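Local atomic coordinates of 4-oxalocrotonate decarboxylase NahK (Pseudomonas putida, PDB entry 5D2I), a protein that catalyses the metal-dependent decarboxylation of (3E)-2-oxohex-3-enedioate to 2-oxopent-4-enoate and carbon dioxide in the breakdown of aromatic hydrocarbons. Residues P111-E116 with P144-I149; A115-V120 with V256-L261. The protein carries 1 engineered substitution. All coordinates share one frame; numbering follows the deposited sequence.

Contact 1 of 2, residues P111-E116 with P144-I149; sequences PKIEAE and PTVEVI. With CA (calcium ion), chain C.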
loop_
_atom_site.group_PDB
_atom_site.type_symbol
_atom_site.label_atom_id
_atom_site.label_comp_id
_atom_site.label_asym_id
_atom_site.label_seq_id
_atom_site.Cartn_x
_atom_site.Cartn_y
_atom_site.Cartn_z
ATOM N N PRO A 111 5.285 12.339 -4.965
ATOM C CA PRO A 111 4.779 10.981 -5.199
ATOM C C PRO A 111 5.758 10.084 -5.936
ATOM O O PRO A 111 6.611 10.540 -6.702
ATOM C CB PRO A 111 3.550 11.221 -6.080
ATOM C CG PRO A 111 3.875 12.497 -6.818
ATOM C CD PRO A 111 4.610 13.341 -5.810
ATOM N N LYS A 112 5.635 8.793 -5.678
ATOM C CA LYS A 112 6.318 7.796 -6.475
ATOM C C LYS A 112 5.317 6.730 -6.828
ATOM O O LYS A 112 4.282 6.605 -6.176
ATOM C CB LYS A 112 7.445 7.167 -5.676
ATOM C CG LYS A 112 8.484 8.175 -5.232
ATOM C CD LYS A 112 9.630 7.475 -4.532
ATOM C CE LYS A 112 10.630 8.488 -3.997
ATOM N NZ LYS A 112 11.792 7.813 -3.373
ATOM N N ILE A 113 5.619 5.953 -7.856
ATOM C CA ILE A 113 4.732 4.858 -8.203
ATOM C C ILE A 113 5.443 3.531 -8.009
ATOM O O ILE A 113 6.675 3.441 -8.093
ATOM C CB ILE A 113 4.196 4.974 -9.641
ATOM C CG1 ILE A 113 5.347 4.994 -10.649
ATOM C CG2 ILE A 113 3.356 6.236 -9.778
ATOM C CD1 ILE A 113 4.882 4.845 -12.099
ATOM N N GLU A 114 4.648 2.508 -7.737
ATOM C CA GLU A 114 5.145 1.158 -7.571
ATOM C C GLU A 114 4.210 0.259 -8.329
ATOM O O GLU A 114 2.994 0.397 -8.211
ATOM C CB GLU A 114 5.076 0.758 -6.098
ATOM C CG GLU A 114 5.847 1.642 -5.178
ATOM C CD GLU A 114 5.834 1.121 -3.770
ATOM O OE1 GLU A 114 4.737 1.026 -3.177
ATOM O OE2 GLU A 114 6.919 0.789 -3.275
ATOM N N ALA A 115 4.774 -0.673 -9.090
ATOM C CA ALA A 115 3.974 -1.667 -9.785
ATOM C C ALA A 115 3.656 -2.756 -8.786
ATOM O O ALA A 115 4.551 -3.255 -8.105
ATOM C CB ALA A 115 4.757 -2.244 -10.933
ATOM N N GLU A 116 2.384 -3.112 -8.683
ATOM C CA GLU A 116 1.965 -4.141 -7.745
ATOM C C GLU A 116 0.970 -5.061 -8.396
ATOM O O GLU A 116 0.389 -4.752 -9.433
ATOM C CB GLU A 116 1.327 -3.497 -6.508
ATOM C CG GLU A 116 2.176 -2.376 -5.966
ATOM C CD GLU A 116 1.988 -2.101 -4.502
ATOM O OE1 GLU A 116 1.273 -2.861 -3.808
ATOM O OE2 GLU A 116 2.578 -1.110 -4.040
ATOM N N PRO A 144 -3.767 -6.053 -11.807
ATOM C CA PRO A 144 -2.586 -5.205 -11.957
ATOM C C PRO A 144 -2.880 -3.852 -11.355
ATOM O O PRO A 144 -3.880 -3.225 -11.701
ATOM C CB PRO A 144 -2.447 -5.080 -13.473
ATOM C CG PRO A 144 -3.014 -6.375 -13.992
ATOM C CD PRO A 144 -4.200 -6.626 -13.092
ATOM N N THR A 145 -2.032 -3.413 -10.439
ATOM C CA THR A 145 -2.281 -2.157 -9.754
ATOM C C THR A 145 -0.994 -1.401 -9.581
ATOM O O THR A 145 0.005 -1.967 -9.159
ATOM C CB THR A 145 -2.850 -2.400 -8.370
ATOM O OG1 THR A 145 -3.981 -3.271 -8.480
ATOM C CG2 THR A 145 -3.297 -1.066 -7.743
ATOM N N VAL A 146 -1.027 -0.117 -9.906
ATOM C CA VAL A 146 0.120 0.730 -9.675
ATOM C C VAL A 146 -0.214 1.632 -8.497
ATOM O O VAL A 146 -1.200 2.370 -8.534
ATOM C CB VAL A 146 0.421 1.569 -10.908
ATOM C CG1 VAL A 146 1.527 2.567 -10.615
ATOM C CG2 VAL A 146 0.835 0.653 -12.054
ATOM N N GLU A 147 0.594 1.575 -7.446
ATOM C CA GLU A 147 0.327 2.457 -6.334
ATOM C C GLU A 147 1.018 3.758 -6.577
ATOM O O GLU A 147 2.116 3.785 -7.123
ATOM C CB GLU A 147 0.791 1.901 -4.987
ATOM C CG GLU A 147 0.110 2.660 -3.860
ATOM C CD GLU A 147 0.389 2.117 -2.478
ATOM O OE1 GLU A 147 1.324 1.305 -2.317
ATOM O OE2 GLU A 147 -0.338 2.520 -1.544
ATOM N N VAL A 148 0.364 4.845 -6.197
ATOM C CA VAL A 148 1.089 6.089 -6.044
ATOM C C VAL A 148 1.271 6.248 -4.547
ATOM O O VAL A 148 0.292 6.350 -3.811
ATOM C CB VAL A 148 0.315 7.274 -6.574
ATOM C CG1 VAL A 148 1.174 8.535 -6.468
ATOM C CG2 VAL A 148 -0.064 7.025 -8.025
ATOM N N ILE A 149 2.517 6.217 -4.091
ATOM C CA ILE A 149 2.783 6.440 -2.681
ATOM C C ILE A 149 3.296 7.841 -2.511
ATOM O O ILE A 149 3.935 8.394 -3.403
ATOM C CB ILE A 149 3.807 5.459 -2.118
ATOM C CG1 ILE A 149 5.023 5.353 -3.034
ATOM C CG2 ILE A 149 3.176 4.084 -1.948
ATOM C CD1 ILE A 149 6.121 4.506 -2.432
HETATM CA CA CA C . 3.017 -0.068 -2.178
HETATM O O HOH W 1 1.480 -1.667 -1.359
HETATM O O HOH W 2 4.685 -1.534 -1.353
#
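Glu114 and Glu116 on one strand and Glu147 on its antiparallel neighbour turn their carboxylates to the same face of the sheet and share a calcium ion, the metal site of this fumarylacetoacetate hydrolase (FAH) fold. Each gives one oxygen: Glu114 OE1 lies 2.3 Å from the calcium, Glu116 OE2 and Glu147 OE1 each 2.2 Å from it. Two waters and one further atom complete the shell of six. Because both bind the cation, as neighbouring ligands, Glu116 OE2 and Glu147 OE1 can sit 3.2 Å apart, their carboxylate planes turned 84° to each other; Glu114 and Glu147 instead run side by side. Two of the second oxygens are also engaged: Glu116 OE1 accepts a hydrogen bond from a calcium-bound water and a weak one from Gly240 N, and Glu147 OE2 makes a salt bridge with Lys69 of the 2-oxoglutarate site. Beneath the metal, six backbone hydrogen bonds join the pairs Lys112–Ile149, Glu114–Glu147 and Glu116–Thr145, and Thr145 OG1 is hydrogen-bonded to Ser118 OG and Ile143 O. On the reverse face Ile113 CB meets Val146 CG1 at 3.7 Å. Ile149 has CG1 between its backbone N and carbonyl carbon (chi1 47°), which carries CD1 to within 3.7 Å of Glu114 CD; the two side chains cross at about a right angle. With an alanine here, both branches are gone, which is likely to open a gap beside Glu114 and leave its carboxylate less fixed in rotation about the CG–CD bond. The other branch, Ile149 CG2, lies 3.6 Å from Glu114 OE1.

Contact 2 of 2, residues A115-V120 with V256-L261; sequences AEISVV and VRYQGL. With CA (calcium ion), chain C.
Tyr258 brings the edge of its ring against the Glu116 peptide, and its hydroxyl donates a hydrogen bond to Glu116 O, with OH and O 2.6 Å apart. The donor is tilted somewhat from the carbonyl plane, and the C=O...OH angle is 131°, so the hydroxyl comes in from beside the carbonyl. That oxygen also lies near the ring plane, with CE2 of Tyr258 3.1 Å from Glu116 O. Thr145 O on the adjacent strand is a second, weak hydrogen-bond partner of the hydroxyl. The CG of Tyr258 stands anti to its carbonyl carbon, and from there the ring reaches across to strand 112-121. The segments 115-120 and 256-258 are not paired: their axes pass 8.7 Å apart at 42°, and side chains fill the interval between the two sheets of the FAH fold. At one end of this layer Ala115 CB touches Val256 CG1 at 3.6 Å, a small side chain meeting a valine branch; Ala115 CB also approaches the Tyr258 ring obliquely. At the other end Ile117 holds CG1 anti to its backbone N (chi1 -171°), and the turn beyond it brings CD1 to 4.2 Å from Leu261 CD1, where the two side chains cross at about a right angle. The same CD1 of Ile117 brushes Tyr258 CD2 obliquely. Leu261 closes a type II beta turn that begins at Tyr258, with Gly260 at positive phi, and a hydrogen bond from Leu261 N to Tyr258 O spans the turn. Val192 of strand 191-196 packs against both Ala115 and Tyr258.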
loop_
_atom_site.group_PDB
_atom_site.type_symbol
_atom_site.label_atom_id
_atom_site.label_comp_id
_atom_site.label_asym_id
_atom_site.label_seq_id
_atom_site.Cartn_x
_atom_site.Cartn_y
_atom_site.Cartn_z
ATOM N N ALA A 115 4.774 -0.673 -9.090
ATOM C CA ALA A 115 3.974 -1.667 -9.785
ATOM C C ALA A 115 3.656 -2.756 -8.786
ATOM O O ALA A 115 4.551 -3.255 -8.105
ATOM C CB ALA A 115 4.757 -2.244 -10.933
ATOM N N GLU A 116 2.384 -3.112 -8.683
ATOM C CA GLU A 116 1.965 -4.141 -7.745
ATOM C C GLU A 116 0.970 -5.061 -8.396
ATOM O O GLU A 116 0.389 -4.752 -9.433
ATOM C CB GLU A 116 1.327 -3.497 -6.508
ATOM C CG GLU A 116 2.176 -2.376 -5.966
ATOM C CD GLU A 116 1.988 -2.101 -4.502
ATOM O OE1 GLU A 116 1.273 -2.861 -3.808
ATOM O OE2 GLU A 116 2.578 -1.110 -4.040
ATOM N N ILE A 117 0.778 -6.212 -7.773
ATOM C CA ILE A 117 -0.336 -7.056 -8.134
ATOM C C ILE A 117 -1.297 -7.095 -6.960
ATOM O O ILE A 117 -0.892 -7.284 -5.805
ATOM C CB ILE A 117 0.123 -8.456 -8.560
ATOM C CG1 ILE A 117 -1.060 -9.227 -9.142
ATOM C CG2 ILE A 117 0.763 -9.214 -7.388
ATOM C CD1 ILE A 117 -1.556 -8.624 -10.449
ATOM N N SER A 118 -2.569 -6.831 -7.232
ATOM C CA SER A 118 -3.541 -6.853 -6.169
ATOM C C SER A 118 -4.345 -8.127 -6.288
ATOM O O SER A 118 -4.347 -8.768 -7.330
ATOM C CB SER A 118 -4.471 -5.641 -6.264
ATOM O OG SER A 118 -3.727 -4.446 -6.116
ATOM N N VAL A 119 -5.004 -8.508 -5.207
ATOM C CA VAL A 119 -5.961 -9.592 -5.280
ATOM C C VAL A 119 -7.293 -9.109 -4.737
ATOM O O VAL A 119 -7.355 -8.145 -3.975
ATOM C CB VAL A 119 -5.488 -10.806 -4.448
ATOM C CG1 VAL A 119 -4.150 -11.295 -4.956
ATOM C CG2 VAL A 119 -5.379 -10.430 -2.987
ATOM N N VAL A 120 -8.361 -9.775 -5.158
ATOM C CA VAL A 120 -9.635 -9.645 -4.493
ATOM C C VAL A 120 -9.922 -11.037 -3.979
ATOM O O VAL A 120 -9.755 -12.013 -4.702
ATOM C CB VAL A 120 -10.729 -9.137 -5.433
ATOM C CG1 VAL A 120 -12.124 -9.361 -4.835
ATOM C CG2 VAL A 120 -10.527 -7.663 -5.711
ATOM N N VAL A 256 2.682 0.531 -16.947
ATOM C CA VAL A 256 3.309 -0.650 -16.405
ATOM C C VAL A 256 2.673 -1.845 -17.058
ATOM O O VAL A 256 1.465 -2.020 -16.988
ATOM C CB VAL A 256 3.144 -0.747 -14.888
ATOM C CG1 VAL A 256 3.821 -2.010 -14.394
ATOM C CG2 VAL A 256 3.756 0.471 -14.224
ATOM N N ARG A 257 3.489 -2.642 -17.729
ATOM C CA ARG A 257 2.972 -3.799 -18.437
ATOM C C ARG A 257 3.129 -4.992 -17.533
ATOM O O ARG A 257 4.160 -5.150 -16.874
ATOM C CB ARG A 257 3.708 -3.979 -19.761
ATOM C CG ARG A 257 3.725 -2.666 -20.534
ATOM C CD ARG A 257 4.669 -2.670 -21.729
ATOM N NE ARG A 257 4.824 -1.319 -22.262
ATOM C CZ ARG A 257 3.893 -0.687 -22.972
ATOM N NH1 ARG A 257 2.738 -1.286 -23.237
ATOM N NH2 ARG A 257 4.112 0.541 -23.419
ATOM N N TYR A 258 2.076 -5.795 -17.465
ATOM C CA TYR A 258 2.072 -7.004 -16.661
ATOM C C TYR A 258 1.971 -8.158 -17.613
ATOM O O TYR A 258 1.065 -8.188 -18.445
ATOM C CB TYR A 258 0.856 -7.016 -15.746
ATOM C CG TYR A 258 0.943 -6.017 -14.631
ATOM C CD1 TYR A 258 0.834 -4.654 -14.876
ATOM C CD2 TYR A 258 1.128 -6.440 -13.326
ATOM C CE1 TYR A 258 0.909 -3.738 -13.842
ATOM C CE2 TYR A 258 1.199 -5.541 -12.296
ATOM C CZ TYR A 258 1.096 -4.196 -12.555
ATOM O OH TYR A 258 1.166 -3.308 -11.514
ATOM N N GLN A 259 2.881 -9.086 -17.526
ATOM C CA GLN A 259 2.881 -10.133 -18.512
ATOM C C GLN A 259 1.603 -10.926 -18.473
ATOM O O GLN A 259 1.223 -11.351 -17.470
ATOM C CB GLN A 259 4.095 -11.022 -18.410
ATOM C CG GLN A 259 4.074 -11.915 -17.237
ATOM C CD GLN A 259 5.301 -12.803 -17.160
ATOM O OE1 GLN A 259 6.013 -12.963 -18.108
ATOM N NE2 GLN A 259 5.537 -13.324 -16.059
ATOM N N GLY A 260 0.953 -11.043 -19.599
ATOM C CA GLY A 260 -0.299 -11.768 -19.708
ATOM C C GLY A 260 -1.520 -11.053 -19.151
ATOM O O GLY A 260 -2.635 -11.577 -19.238
ATOM N N LEU A 261 -1.328 -9.862 -18.588
ATOM C CA LEU A 261 -2.432 -9.167 -17.918
ATOM C C LEU A 261 -2.606 -7.727 -18.357
ATOM O O LEU A 261 -3.217 -6.931 -17.641
ATOM C CB LEU A 261 -2.241 -9.178 -16.400
ATOM C CG LEU A 261 -2.108 -10.534 -15.722
ATOM C CD1 LEU A 261 -1.855 -10.350 -14.241
ATOM C CD2 LEU A 261 -3.381 -11.339 -15.968
HETATM CA CA CA C . 3.017 -0.068 -2.178
HETATM O O HOH W 1 1.480 -1.667 -1.359
HETATM O O HOH W 2 4.685 -1.534 -1.353
#

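How the contacts relate
Contact 1 and contact 2 both start from strand 112-121, share Ala115 and Glu116, and have centres about 11 Å apart. Along the chain, 111-116 runs into 115-120, followed by 144-149 and, much later, 256-261. Contact 1 is made between neighbouring strands within the mixed sheet that holds strands 112-121 and 139-149; contact 2 leads from that sheet to strand 253-258 of the second sheet. The two join directly where Val146 CG2 meets Val256 CG2 at 3.6 Å, and where Pro144 packs on Tyr258. Thus the strand that presents Glu114 and Glu116 to the calcium on one face is backed on its other face by the second sheet.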